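Local coordinates for endo-beta-1,4-glucanase (cellulase B) (Bacillus halodurans, PDB 4V2X), which probably hydrolyses beta-1,4-linked glucans such as cellulose, as a three-module family 5 glycoside hydrolase carrying Ig-like and family 46 carbohydrate-binding modules, at residues Glu113-Ile124 with Val170-Leu179. Residues are numbered along the deposited sequence; the frame is centred on the assembly and turned at random. Where two conformers were deposited one is given.
Sequences ENRIGGAPDYPI and VKYRSLWEQL
Tyr122 lies with one ring face flat on the aliphatic chain of Lys171. The contact belongs to the TIM barrel of the family 5 catalytic module. It joins the loop between strand 105-108 and helix 126-141 to the outer helix 165-183. Lys171 CG sits 3.5 Å from the centroid of the Tyr122 ring, almost on the ring normal, a CH-pi contact. Lys171 CD runs on past Tyr122 CE1. With CG anti to the backbone N (chi1 -170°) and every later torsion extended, the lysine chain crosses the whole ring and carries NZ beyond it. There Lys171 NZ forms a salt bridge with Glu113, 2.7 Å from Glu113 OE1, on its syn lone pair. Trp157 adds a cation-pi contact to the same lysine. Gly118 C and Ala119 CA lie over the opposite face of the Tyr122 ring, toward its rim, so the ring sits between its own loop and the helix. Replacing Tyr122 with an alanine is likely to leave the methylenes of Lys171 without their flat cover and open a gap beneath Gly118 and Ala119. Val170 CG1 meets the ring edge near its plane.

Further along the helix, Leu175 CD2 packs against both Ile116 CG2 and Ile124 CG1. Ile124 CD1 reaches Leu179 CD2, and Leu129 of helix 126-141 touches both of these side chains. Ser174 OG donates to Asp121 O, but the modelled separation is too short to trust, and the exact geometry is doubtful. The amide of Gln178 bridges two backbone sites of the loop. Gln178 OE1 accepts the N-H of Ile124 (N to OE1 2.9 Å) through an in-plane lone pair. Gln178 NE2 gives a nearly straight bond (171°) to Tyr122 O, 2.8 Å away, approaching from above the plane of that carbonyl.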
loop_
_atom_site.group_PDB
_atom_site.type_symbol
_atom_site.label_atom_id
_atom_site.label_comp_id
_atom_site.label_asym_id
_atom_site.label_seq_id
_atom_site.Cartn_x
_atom_site.Cartn_y
_atom_site.Cartn_z
ATOM N N GLU A 113 -22.200 -11.795 -13.810
ATOM C CA GLU A 113 -22.217 -13.249 -13.665
ATOM C C GLU A 113 -23.617 -13.788 -13.996
ATOM O O GLU A 113 -24.622 -13.205 -13.582
ATOM C CB GLU A 113 -21.820 -13.643 -12.239
ATOM C CG GLU A 113 -21.571 -15.133 -12.047
ATOM C CD GLU A 113 -20.152 -15.569 -12.391
ATOM O OE1 GLU A 113 -19.491 -14.953 -13.242
ATOM O OE2 GLU A 113 -19.682 -16.555 -11.795
ATOM N N ASN A 114 -23.663 -14.893 -14.748
ATOM C CA ASN A 114 -24.909 -15.519 -15.258
ATOM C C ASN A 114 -25.441 -14.887 -16.545
ATOM O O ASN A 114 -26.383 -15.412 -17.134
ATOM C CB ASN A 114 -26.053 -15.565 -14.223
ATOM C CG ASN A 114 -25.675 -16.293 -12.945
ATOM O OD1 ASN A 114 -25.900 -15.790 -11.840
ATOM N ND2 ASN A 114 -25.105 -17.480 -13.088
ATOM N N ARG A 115 -24.862 -13.765 -16.971
ATOM C CA ARG A 115 -25.224 -13.138 -18.240
ATOM C C ARG A 115 -23.988 -12.895 -19.109
ATOM O O ARG A 115 -23.968 -11.975 -19.928
ATOM C CB ARG A 115 -25.971 -11.822 -17.989
ATOM C CG ARG A 115 -27.245 -11.991 -17.184
ATOM C CD ARG A 115 -27.070 -11.597 -15.728
ATOM N NE ARG A 115 -28.310 -11.818 -14.984
ATOM C CZ ARG A 115 -28.710 -11.118 -13.919
ATOM N NH1 ARG A 115 -27.986 -10.114 -13.430
ATOM N NH2 ARG A 115 -29.871 -11.424 -13.344
ATOM N N ILE A 116 -22.968 -13.728 -18.920
ATOM C CA ILE A 116 -21.707 -13.616 -19.656
ATOM C C ILE A 116 -21.247 -15.000 -20.138
ATOM O O ILE A 116 -21.609 -16.020 -19.553
ATOM C CB ILE A 116 -20.592 -12.972 -18.797
ATOM C CG1 ILE A 116 -20.396 -13.745 -17.483
ATOM C CG2 ILE A 116 -20.917 -11.509 -18.525
ATOM C CD1 ILE A 116 -19.323 -13.174 -16.575
ATOM N N GLY A 117 -20.445 -15.026 -21.197
ATOM C CA GLY A 117 -19.830 -16.263 -21.665
ATOM C C GLY A 117 -18.641 -16.663 -20.806
ATOM O O GLY A 117 -18.386 -16.070 -19.754
ATOM N N GLY A 118 -17.909 -17.674 -21.261
ATOM C CA GLY A 118 -16.757 -18.186 -20.525
ATOM C C GLY A 118 -15.443 -17.558 -20.947
ATOM O O GLY A 118 -15.404 -16.652 -21.789
ATOM N N ALA A 119 -14.362 -18.059 -20.356
ATOM C CA ALA A 119 -13.018 -17.574 -20.648
ATOM C C ALA A 119 -12.661 -17.886 -22.104
ATOM O O ALA A 119 -13.206 -18.830 -22.677
ATOM C CB ALA A 119 -12.018 -18.222 -19.703
ATOM N N PRO A 120 -11.772 -17.106 -22.719
ATOM C CA PRO A 120 -11.075 -15.983 -22.093
ATOM C C PRO A 120 -11.759 -14.621 -22.284
ATOM O O PRO A 120 -11.407 -13.671 -21.585
ATOM C CB PRO A 120 -9.726 -15.985 -22.815
ATOM C CG PRO A 120 -10.043 -16.494 -24.184
ATOM C CD PRO A 120 -11.195 -17.452 -24.032
ATOM N N ASP A 121 -12.715 -14.526 -23.211
ATOM C CA ASP A 121 -13.283 -13.233 -23.596
ATOM C C ASP A 121 -14.469 -12.800 -22.728
ATOM O O ASP A 121 -14.775 -11.617 -22.673
ATOM C CB ASP A 121 -13.699 -13.238 -25.076
ATOM C CG ASP A 121 -12.514 -13.426 -26.025
ATOM O OD1 ASP A 121 -11.399 -12.960 -25.704
ATOM O OD2 ASP A 121 -12.703 -14.032 -27.103
ATOM N N TYR A 122 -15.132 -13.753 -22.078
ATOM C CA TYR A 122 -16.287 -13.470 -21.218
ATOM C C TYR A 122 -17.311 -12.530 -21.868
ATOM O O TYR A 122 -17.666 -11.490 -21.290
ATOM C CB TYR A 122 -15.806 -12.877 -19.896
ATOM C CG TYR A 122 -14.959 -13.823 -19.092
ATOM C CD1 TYR A 122 -15.548 -14.830 -18.341
ATOM C CD2 TYR A 122 -13.572 -13.712 -19.076
ATOM C CE1 TYR A 122 -14.786 -15.700 -17.593
ATOM C CE2 TYR A 122 -12.795 -14.586 -18.329
ATOM C CZ TYR A 122 -13.410 -15.574 -17.589
ATOM O OH TYR A 122 -12.665 -16.441 -16.828
ATOM N N PRO A 123 -17.800 -12.894 -23.066
ATOM C CA PRO A 123 -18.681 -11.972 -23.778
ATOM C C PRO A 123 -19.994 -11.730 -23.043
ATOM O O PRO A 123 -20.667 -12.680 -22.638
ATOM C CB PRO A 123 -18.937 -12.686 -25.113
ATOM C CG PRO A 123 -18.729 -14.130 -24.813
ATOM C CD PRO A 123 -17.608 -14.153 -23.810
ATOM N N ILE A 124 -20.351 -10.465 -22.879
ATOM C CA ILE A 124 -21.590 -10.120 -22.201
ATOM C C ILE A 124 -22.750 -10.449 -23.135
ATOM O O ILE A 124 -22.702 -10.109 -24.321
ATOM C CB ILE A 124 -21.623 -8.634 -21.790
ATOM C CG1 ILE A 124 -20.533 -8.358 -20.749
ATOM C CG2 ILE A 124 -22.997 -8.266 -21.237
ATOM C CD1 ILE A 124 -20.261 -6.889 -20.510
ATOM N N VAL A 170 -8.109 -11.169 -15.513
ATOM C CA VAL A 170 -8.515 -11.390 -16.907
ATOM C C VAL A 170 -10.021 -11.165 -17.102
ATOM O O VAL A 170 -10.437 -10.479 -18.027
ATOM C CB VAL A 170 -8.127 -12.809 -17.395
ATOM C CG1 VAL A 170 -8.846 -13.165 -18.689
ATOM C CG2 VAL A 170 -6.617 -12.912 -17.586
ATOM N N LYS A 171 -10.823 -11.748 -16.223
ATOM C CA LYS A 171 -12.281 -11.623 -16.289
ATOM C C LYS A 171 -12.759 -10.189 -16.031
ATOM O O LYS A 171 -13.593 -9.658 -16.767
ATOM C CB LYS A 171 -12.904 -12.578 -15.274
ATOM C CG LYS A 171 -14.407 -12.740 -15.404
ATOM C CD LYS A 171 -14.887 -13.879 -14.528
ATOM C CE LYS A 171 -16.402 -13.973 -14.497
ATOM N NZ LYS A 171 -16.842 -15.172 -13.752
ATOM N N TYR A 172 -12.215 -9.575 -14.985
ATOM C CA TYR A 172 -12.527 -8.190 -14.618
ATOM C C TYR A 172 -12.151 -7.226 -15.743
ATOM O O TYR A 172 -12.953 -6.378 -16.132
ATOM C CB TYR A 172 -11.774 -7.850 -13.335
ATOM C CG TYR A 172 -11.981 -6.480 -12.741
ATOM C CD1 TYR A 172 -13.081 -6.202 -11.933
ATOM C CD2 TYR A 172 -11.029 -5.483 -12.911
ATOM C CE1 TYR A 172 -13.248 -4.955 -11.346
ATOM C CE2 TYR A 172 -11.188 -4.237 -12.327
ATOM C CZ TYR A 172 -12.292 -3.978 -11.549
ATOM O OH TYR A 172 -12.411 -2.735 -10.978
ATOM N N ARG A 173 -10.933 -7.372 -16.268
ATOM C CA ARG A 173 -10.479 -6.558 -17.392
ATOM C C ARG A 173 -11.431 -6.695 -18.577
ATOM O O ARG A 173 -11.829 -5.700 -19.175
ATOM C CB ARG A 173 -9.057 -6.962 -17.797
ATOM C CG ARG A 173 -8.571 -6.393 -19.120
ATOM C CD ARG A 173 -7.096 -6.701 -19.328
ATOM N NE ARG A 173 -6.242 -5.738 -18.645
ATOM C CZ ARG A 173 -5.973 -4.528 -19.122
ATOM N NH1 ARG A 173 -6.493 -4.145 -20.279
ATOM N NH2 ARG A 173 -5.191 -3.700 -18.443
ATOM N N SER A 174 -11.796 -7.929 -18.907
ATOM C CA SER A 174 -12.676 -8.164 -20.048
ATOM C C SER A 174 -14.016 -7.446 -19.897
ATOM O O SER A 174 -14.509 -6.827 -20.837
ATOM C CB SER A 174 -12.918 -9.654 -20.263
ATOM O OG SER A 174 -13.843 -9.828 -21.325
ATOM N N LEU A 175 -14.603 -7.526 -18.709
ATOM C CA LEU A 175 -15.904 -6.913 -18.485
ATOM C C LEU A 175 -15.819 -5.399 -18.612
ATOM O O LEU A 175 -16.651 -4.791 -19.282
ATOM C CB LEU A 175 -16.486 -7.324 -17.127
ATOM C CG LEU A 175 -16.917 -8.787 -16.991
ATOM C CD1 LEU A 175 -17.508 -9.036 -15.613
ATOM C CD2 LEU A 175 -17.919 -9.197 -18.056
ATOM N N TRP A 176 -14.803 -4.790 -18.002
ATOM C CA TRP A 176 -14.686 -3.341 -18.057
ATOM C C TRP A 176 -14.232 -2.835 -19.421
ATOM O O TRP A 176 -14.598 -1.737 -19.813
ATOM C CB TRP A 176 -13.794 -2.798 -16.941
ATOM C CG TRP A 176 -14.589 -2.561 -15.691
ATOM C CD1 TRP A 176 -14.384 -3.115 -14.467
ATOM C CD2 TRP A 176 -15.755 -1.736 -15.572
ATOM N NE1 TRP A 176 -15.339 -2.671 -13.582
ATOM C CE2 TRP A 176 -16.193 -1.823 -14.239
ATOM C CE3 TRP A 176 -16.462 -0.920 -16.464
ATOM C CZ2 TRP A 176 -17.311 -1.132 -13.772
ATOM C CZ3 TRP A 176 -17.575 -0.237 -16.000
ATOM C CH2 TRP A 176 -17.983 -0.342 -14.664
ATOM N N GLU A 177 -13.450 -3.635 -20.141
ATOM C CA GLU A 177 -13.153 -3.321 -21.541
ATOM C C GLU A 177 -14.441 -3.264 -22.369
ATOM O O GLU A 177 -14.663 -2.306 -23.110
ATOM C CB GLU A 177 -12.163 -4.334 -22.131
ATOM C CG GLU A 177 -10.723 -4.066 -21.722
ATOM C CD GLU A 177 -9.742 -5.105 -22.229
ATOM O OE1 GLU A 177 -10.176 -6.114 -22.826
ATOM O OE2 GLU A 177 -8.526 -4.911 -22.020
ATOM N N GLN A 178 -15.302 -4.265 -22.208
ATOM C CA GLN A 178 -16.573 -4.327 -22.938
ATOM C C GLN A 178 -17.531 -3.203 -22.579
ATOM O O GLN A 178 -18.126 -2.594 -23.464
ATOM C CB GLN A 178 -17.281 -5.658 -22.690
ATOM C CG GLN A 178 -16.617 -6.854 -23.356
ATOM C CD GLN A 178 -17.319 -8.152 -23.012
ATOM O OE1 GLN A 178 -18.398 -8.430 -23.520
ATOM N NE2 GLN A 178 -16.721 -8.944 -22.135
ATOM N N LEU A 179 -17.709 -2.952 -21.284
ATOM C CA LEU A 179 -18.617 -1.897 -20.849
ATOM C C LEU A 179 -18.110 -0.521 -21.243
ATOM O O LEU A 179 -18.885 0.307 -21.716
ATOM C CB LEU A 179 -18.834 -1.947 -19.336
ATOM C CG LEU A 179 -19.579 -3.183 -18.839
ATOM C CD1 LEU A 179 -19.548 -3.232 -17.315
ATOM C CD2 LEU A 179 -21.004 -3.202 -19.362
#